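Long-range contact in glycerol uptake operon antiterminator-related protein (Thermotoga maritima, PDB 1VKF), which is of unknown function but belongs to the glycerol-3-phosphate responsive antiterminator family and so may help regulate transcription of glycerol uptake genes: residues A140-A154 with R165-S177. Numbering follows the deposited sequence.
Sequences APKVARKIPGRTVIA and REILKHVSAISTS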
loop_
_atom_site.group_PDB
_atom_site.type_symbol
_atom_site.label_atom_id
_atom_site.label_comp_id
_atom_site.label_asym_id
_atom_site.label_seq_id
_atom_site.Cartn_x
_atom_site.Cartn_y
_atom_site.Cartn_z
ATOM N N ALA A 140 -8.971 -1.973 10.704
ATOM C CA ALA A 140 -9.326 -1.251 9.475
ATOM C C ALA A 140 -10.833 -0.996 9.308
ATOM O O ALA A 140 -11.210 0.089 8.920
ATOM C CB ALA A 140 -8.744 -1.906 8.231
ATOM N N PRO A 141 -11.698 -1.968 9.592
ATOM C CA PRO A 141 -13.147 -1.738 9.481
ATOM C C PRO A 141 -13.651 -0.590 10.339
ATOM O O PRO A 141 -14.438 0.228 9.849
ATOM C CB PRO A 141 -13.737 -3.065 9.922
ATOM C CG PRO A 141 -12.673 -4.072 9.503
ATOM C CD PRO A 141 -11.388 -3.377 9.889
ATOM N N LYS A 142 -13.144 -0.501 11.562
ATOM C CA LYS A 142 -13.501 0.566 12.492
ATOM C C LYS A 142 -13.151 1.897 11.918
ATOM O O LYS A 142 -13.922 2.850 12.046
ATOM C CB LYS A 142 -12.685 0.471 13.785
ATOM C CG LYS A 142 -13.004 -0.602 14.662
ATOM C CD LYS A 142 -12.649 -0.193 16.105
ATOM C CE LYS A 142 -13.611 -0.836 17.063
ATOM N NZ LYS A 142 -12.943 -1.155 18.318
ATOM N N VAL A 143 -11.946 1.993 11.366
ATOM C CA VAL A 143 -11.473 3.231 10.778
ATOM C C VAL A 143 -12.274 3.555 9.515
ATOM O O VAL A 143 -12.691 4.706 9.324
ATOM C CB VAL A 143 -9.963 3.169 10.491
ATOM C CG1 VAL A 143 -9.507 4.369 9.750
ATOM C CG2 VAL A 143 -9.210 3.016 11.816
ATOM N N ALA A 144 -12.544 2.535 8.700
ATOM C CA ALA A 144 -13.251 2.740 7.429
ATOM C C ALA A 144 -14.629 3.350 7.672
ATOM O O ALA A 144 -15.085 4.193 6.891
ATOM C CB ALA A 144 -13.432 1.426 6.670
ATOM N N ARG A 145 -15.300 2.913 8.725
ATOM C CA ARG A 145 -16.637 3.451 9.054
ATOM C C ARG A 145 -16.623 4.944 9.340
ATOM O O ARG A 145 -17.672 5.616 9.205
ATOM C CB ARG A 145 -17.231 2.699 10.252
ATOM C CG ARG A 145 -17.739 1.301 9.900
ATOM C CD ARG A 145 -18.518 0.587 11.022
ATOM N NE ARG A 145 -17.657 -0.053 12.035
ATOM C CZ ARG A 145 -17.261 -1.341 12.044
ATOM N NH1 ARG A 145 -17.614 -2.197 11.085
ATOM N NH2 ARG A 145 -16.494 -1.779 13.036
ATOM N N LYS A 146 -15.470 5.467 9.760
ATOM C CA LYS A 146 -15.319 6.896 10.068
ATOM C C LYS A 146 -14.945 7.757 8.869
ATOM O O LYS A 146 -15.002 8.984 8.954
ATOM C CB LYS A 146 -14.295 7.086 11.191
ATOM C CG LYS A 146 -14.598 6.262 12.455
ATOM C CD LYS A 146 -15.345 7.022 13.532
ATOM C CE LYS A 146 -15.613 6.143 14.791
ATOM N NZ LYS A 146 -15.123 6.740 16.051
ATOM N N ILE A 147 -14.535 7.123 7.763
ATOM C CA ILE A 147 -14.153 7.831 6.543
ATOM C C ILE A 147 -14.895 7.280 5.333
ATOM O O ILE A 147 -14.277 6.882 4.342
ATOM C CB ILE A 147 -12.620 7.841 6.342
ATOM C CG1 ILE A 147 -11.992 6.432 6.458
ATOM C CG2 ILE A 147 -11.978 8.791 7.360
ATOM C CD1 ILE A 147 -10.519 6.425 6.230
ATOM N N PRO A 148 -16.225 7.291 5.392
ATOM C CA PRO A 148 -17.035 6.782 4.279
ATOM C C PRO A 148 -16.721 7.575 3.008
ATOM O O PRO A 148 -16.401 8.768 3.067
ATOM C CB PRO A 148 -18.484 6.999 4.754
ATOM C CG PRO A 148 -18.406 7.970 5.872
ATOM C CD PRO A 148 -17.064 7.831 6.484
ATOM N N GLY A 149 -16.748 6.906 1.873
ATOM C CA GLY A 149 -16.301 7.511 0.631
ATOM C C GLY A 149 -14.807 7.360 0.321
ATOM O O GLY A 149 -14.382 7.632 -0.798
ATOM N N ARG A 150 -13.985 6.981 1.288
ATOM C CA ARG A 150 -12.568 6.806 0.987
ATOM C C ARG A 150 -12.280 5.327 0.911
ATOM O O ARG A 150 -12.958 4.530 1.556
ATOM C CB ARG A 150 -11.681 7.536 1.998
ATOM C CG ARG A 150 -12.001 9.057 1.998
ATOM C CD ARG A 150 -11.281 9.842 3.024
ATOM N NE ARG A 150 -11.935 11.139 3.216
ATOM C CZ ARG A 150 -11.551 12.282 2.661
ATOM N NH1 ARG A 150 -10.529 12.352 1.825
ATOM N NH2 ARG A 150 -12.242 13.373 2.929
ATOM N N THR A 151 -11.307 4.969 0.082
ATOM C CA THR A 151 -10.881 3.583 -0.086
ATOM C C THR A 151 -9.932 3.209 1.023
ATOM O O THR A 151 -8.928 3.885 1.220
ATOM C CB THR A 151 -10.182 3.432 -1.420
ATOM O OG1 THR A 151 -11.080 3.791 -2.463
ATOM C CG2 THR A 151 -9.863 1.981 -1.703
ATOM N N VAL A 152 -10.259 2.161 1.774
ATOM C CA VAL A 152 -9.366 1.632 2.793
ATOM C C VAL A 152 -8.819 0.254 2.369
ATOM O O VAL A 152 -9.563 -0.641 1.968
ATOM C CB VAL A 152 -10.067 1.542 4.174
ATOM C CG1 VAL A 152 -9.146 0.870 5.215
ATOM C CG2 VAL A 152 -10.500 2.930 4.633
ATOM N N ILE A 153 -7.502 0.116 2.440
ATOM C CA ILE A 153 -6.830 -1.153 2.314
ATOM C C ILE A 153 -6.352 -1.532 3.692
ATOM O O ILE A 153 -5.659 -0.758 4.367
ATOM C CB ILE A 153 -5.638 -1.014 1.374
ATOM C CG1 ILE A 153 -6.078 -0.580 -0.005
ATOM C CG2 ILE A 153 -4.833 -2.346 1.328
ATOM C CD1 ILE A 153 -4.981 0.040 -0.817
ATOM N N ALA A 154 -6.723 -2.720 4.127
ATOM C CA ALA A 154 -6.274 -3.232 5.392
ATOM C C ALA A 154 -4.957 -3.928 5.228
ATOM O O ALA A 154 -4.736 -4.603 4.252
ATOM C CB ALA A 154 -7.282 -4.190 5.942
ATOM N N ARG A 165 -11.904 -12.658 5.384
ATOM C CA ARG A 165 -13.276 -12.600 4.860
ATOM C C ARG A 165 -14.097 -11.557 5.570
ATOM O O ARG A 165 -14.859 -10.763 4.960
ATOM C CB ARG A 165 -13.955 -13.984 4.923
ATOM C CG ARG A 165 -13.410 -15.013 3.952
ATOM C CD ARG A 165 -14.288 -16.297 3.785
ATOM N NE ARG A 165 -13.681 -17.254 2.845
ATOM C CZ ARG A 165 -13.658 -17.103 1.519
ATOM N NH1 ARG A 165 -14.227 -16.048 0.937
ATOM N NH2 ARG A 165 -13.064 -18.014 0.758
ATOM N N GLU A 166 -13.924 -11.508 6.877
ATOM C CA GLU A 166 -14.677 -10.588 7.695
ATOM C C GLU A 166 -14.215 -9.144 7.410
ATOM O O GLU A 166 -15.027 -8.266 7.191
ATOM C CB GLU A 166 -14.533 -10.916 9.183
ATOM C CG GLU A 166 -15.363 -10.001 10.080
ATOM C CD GLU A 166 -16.864 -10.020 9.745
ATOM O OE1 GLU A 166 -17.382 -11.059 9.282
ATOM O OE2 GLU A 166 -17.529 -8.970 9.913
ATOM N N ILE A 167 -12.910 -8.914 7.348
ATOM C CA ILE A 167 -12.386 -7.560 7.084
ATOM C C ILE A 167 -12.887 -7.043 5.726
ATOM O O ILE A 167 -13.268 -5.868 5.586
ATOM C CB ILE A 167 -10.827 -7.573 7.161
ATOM C CG1 ILE A 167 -10.393 -7.657 8.596
ATOM C CG2 ILE A 167 -10.252 -6.343 6.455
ATOM C CD1 ILE A 167 -8.956 -7.996 8.723
ATOM N N LEU A 168 -12.920 -7.926 4.721
ATOM C CA LEU A 168 -13.352 -7.573 3.356
ATOM C C LEU A 168 -14.841 -7.211 3.205
ATOM O O LEU A 168 -15.243 -6.665 2.174
ATOM C CB LEU A 168 -12.951 -8.671 2.378
ATOM C CG LEU A 168 -11.469 -8.673 2.070
ATOM C CD1 LEU A 168 -11.043 -9.989 1.338
ATOM C CD2 LEU A 168 -11.018 -7.434 1.276
ATOM N N LYS A 169 -15.642 -7.440 4.248
ATOM C CA LYS A 169 -17.032 -6.966 4.260
ATOM C C LYS A 169 -17.097 -5.485 4.463
ATOM O O LYS A 169 -18.092 -4.893 4.133
ATOM C CB LYS A 169 -17.832 -7.682 5.334
ATOM C CG LYS A 169 -17.987 -9.148 5.008
ATOM C CD LYS A 169 -18.835 -9.845 6.038
ATOM C CE LYS A 169 -19.199 -11.227 5.578
ATOM N NZ LYS A 169 -20.354 -11.729 6.361
ATOM N N HIS A 170 -16.021 -4.885 5.004
ATOM C CA HIS A 170 -16.029 -3.476 5.441
ATOM C C HIS A 170 -15.027 -2.554 4.769
ATOM O O HIS A 170 -15.159 -1.325 4.889
ATOM C CB HIS A 170 -15.765 -3.399 6.941
ATOM C CG HIS A 170 -16.586 -4.347 7.739
ATOM N ND1 HIS A 170 -17.958 -4.229 7.850
ATOM C CD2 HIS A 170 -16.244 -5.462 8.427
ATOM C CE1 HIS A 170 -18.425 -5.227 8.584
ATOM N NE2 HIS A 170 -17.408 -5.991 8.944
ATOM N N VAL A 171 -14.002 -3.142 4.139
ATOM C CA VAL A 171 -12.939 -2.375 3.500
ATOM C C VAL A 171 -12.761 -2.939 2.079
ATOM O O VAL A 171 -13.204 -4.041 1.793
ATOM C CB VAL A 171 -11.609 -2.408 4.310
ATOM C CG1 VAL A 171 -11.833 -2.017 5.783
ATOM C CG2 VAL A 171 -10.933 -3.755 4.235
ATOM N N SER A 172 -12.103 -2.191 1.212
ATOM C CA SER A 172 -12.016 -2.573 -0.189
ATOM C C SER A 172 -11.095 -3.741 -0.412
ATOM O O SER A 172 -11.407 -4.619 -1.208
ATOM C CB SER A 172 -11.526 -1.413 -1.031
ATOM O OG SER A 172 -12.514 -0.414 -1.042
ATOM N N ALA A 173 -9.962 -3.724 0.278
ATOM C CA ALA A 173 -8.897 -4.693 0.001
ATOM C C ALA A 173 -8.033 -4.985 1.206
ATOM O O ALA A 173 -8.053 -4.277 2.180
ATOM C CB ALA A 173 -8.045 -4.140 -1.121
ATOM N N ILE A 174 -7.249 -6.048 1.120
ATOM C CA ILE A 174 -6.225 -6.375 2.092
ATOM C C ILE A 174 -4.898 -6.649 1.392
ATOM O O ILE A 174 -4.859 -7.427 0.457
ATOM C CB ILE A 174 -6.589 -7.698 2.839
ATOM C CG1 ILE A 174 -7.877 -7.549 3.645
ATOM C CG2 ILE A 174 -5.438 -8.141 3.703
ATOM C CD1 ILE A 174 -8.437 -8.874 4.160
ATOM N N SER A 175 -3.835 -6.021 1.862
ATOM C CA SER A 175 -2.506 -6.264 1.415
ATOM C C SER A 175 -1.888 -7.319 2.310
ATOM O O SER A 175 -1.827 -7.172 3.522
ATOM C CB SER A 175 -1.646 -4.993 1.425
ATOM O OG SER A 175 -0.270 -5.357 1.169
ATOM N N THR A 176 -1.387 -8.401 1.713
ATOM C CA THR A 176 -0.763 -9.502 2.475
ATOM C C THR A 176 0.236 -10.268 1.642
ATOM O O THR A 176 0.095 -10.347 0.406
ATOM C CB THR A 176 -1.876 -10.504 2.941
ATOM O OG1 THR A 176 -1.306 -11.659 3.593
ATOM C CG2 THR A 176 -2.680 -11.023 1.755
ATOM N N SER A 177 1.244 -10.826 2.303
ATOM C CA SER A 177 2.261 -11.686 1.621
ATOM C C SER A 177 1.890 -13.178 1.702
ATOM O O SER A 177 2.636 -14.056 1.211
ATOM C CB SER A 177 3.680 -11.456 2.162
ATOM O OG SER A 177 3.818 -11.943 3.493
HETATM O O HOH W 1 -12.739 0.880 1.367
#
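Val171 fills the angle between helix 140-144 and strand 151-155. Its CG1 lies 3.9 Å from the CB of Ala140 and is equally near the CB of Ala144. A chi1 of -52° sets CG1 anti to the carbonyl carbon, where it meets both the helix and CG1 of Val152, while CG2 reaches the CB of Ala154 further along the strand. The CB of Ala154 also receives CG2 of Ile167 at 3.7 Å, extending this apolar layer under helix 161-167. Replacing Val171 with an alanine would probably open a gap between helix 140-144 and Val152 and take away the methyl against Ala154. Beside it the strands pair in parallel through hydrogen bonds from Ala154 N to Ala173 O (2.8 Å) and from Ser175 N to Ala154 O (2.9 Å). Strands 151-155 and 173-176 with helix 161-167 form a beta-alpha-beta unit, consistent with the TIM-barrel clan; strand 16-21 continues the sheet beyond 173-176. Where the pairing begins, Ser172 N hydrogen-bonds to Val152 O, and a water links Val152 N to Ser172 OG. Toward the surface, Pro141 CB packs 3.6 Å from His170 CB. Arg145 NH1 sits above one face of the imidazole, offset toward its rim, with the guanidinium steeply inclined at 78°. Lys169 CB lies over the opposite face, and His170 NE2 donates a hydrogen bond to Glu166 OE2 at 3.1 Å, helping fix the imidazole's rotation.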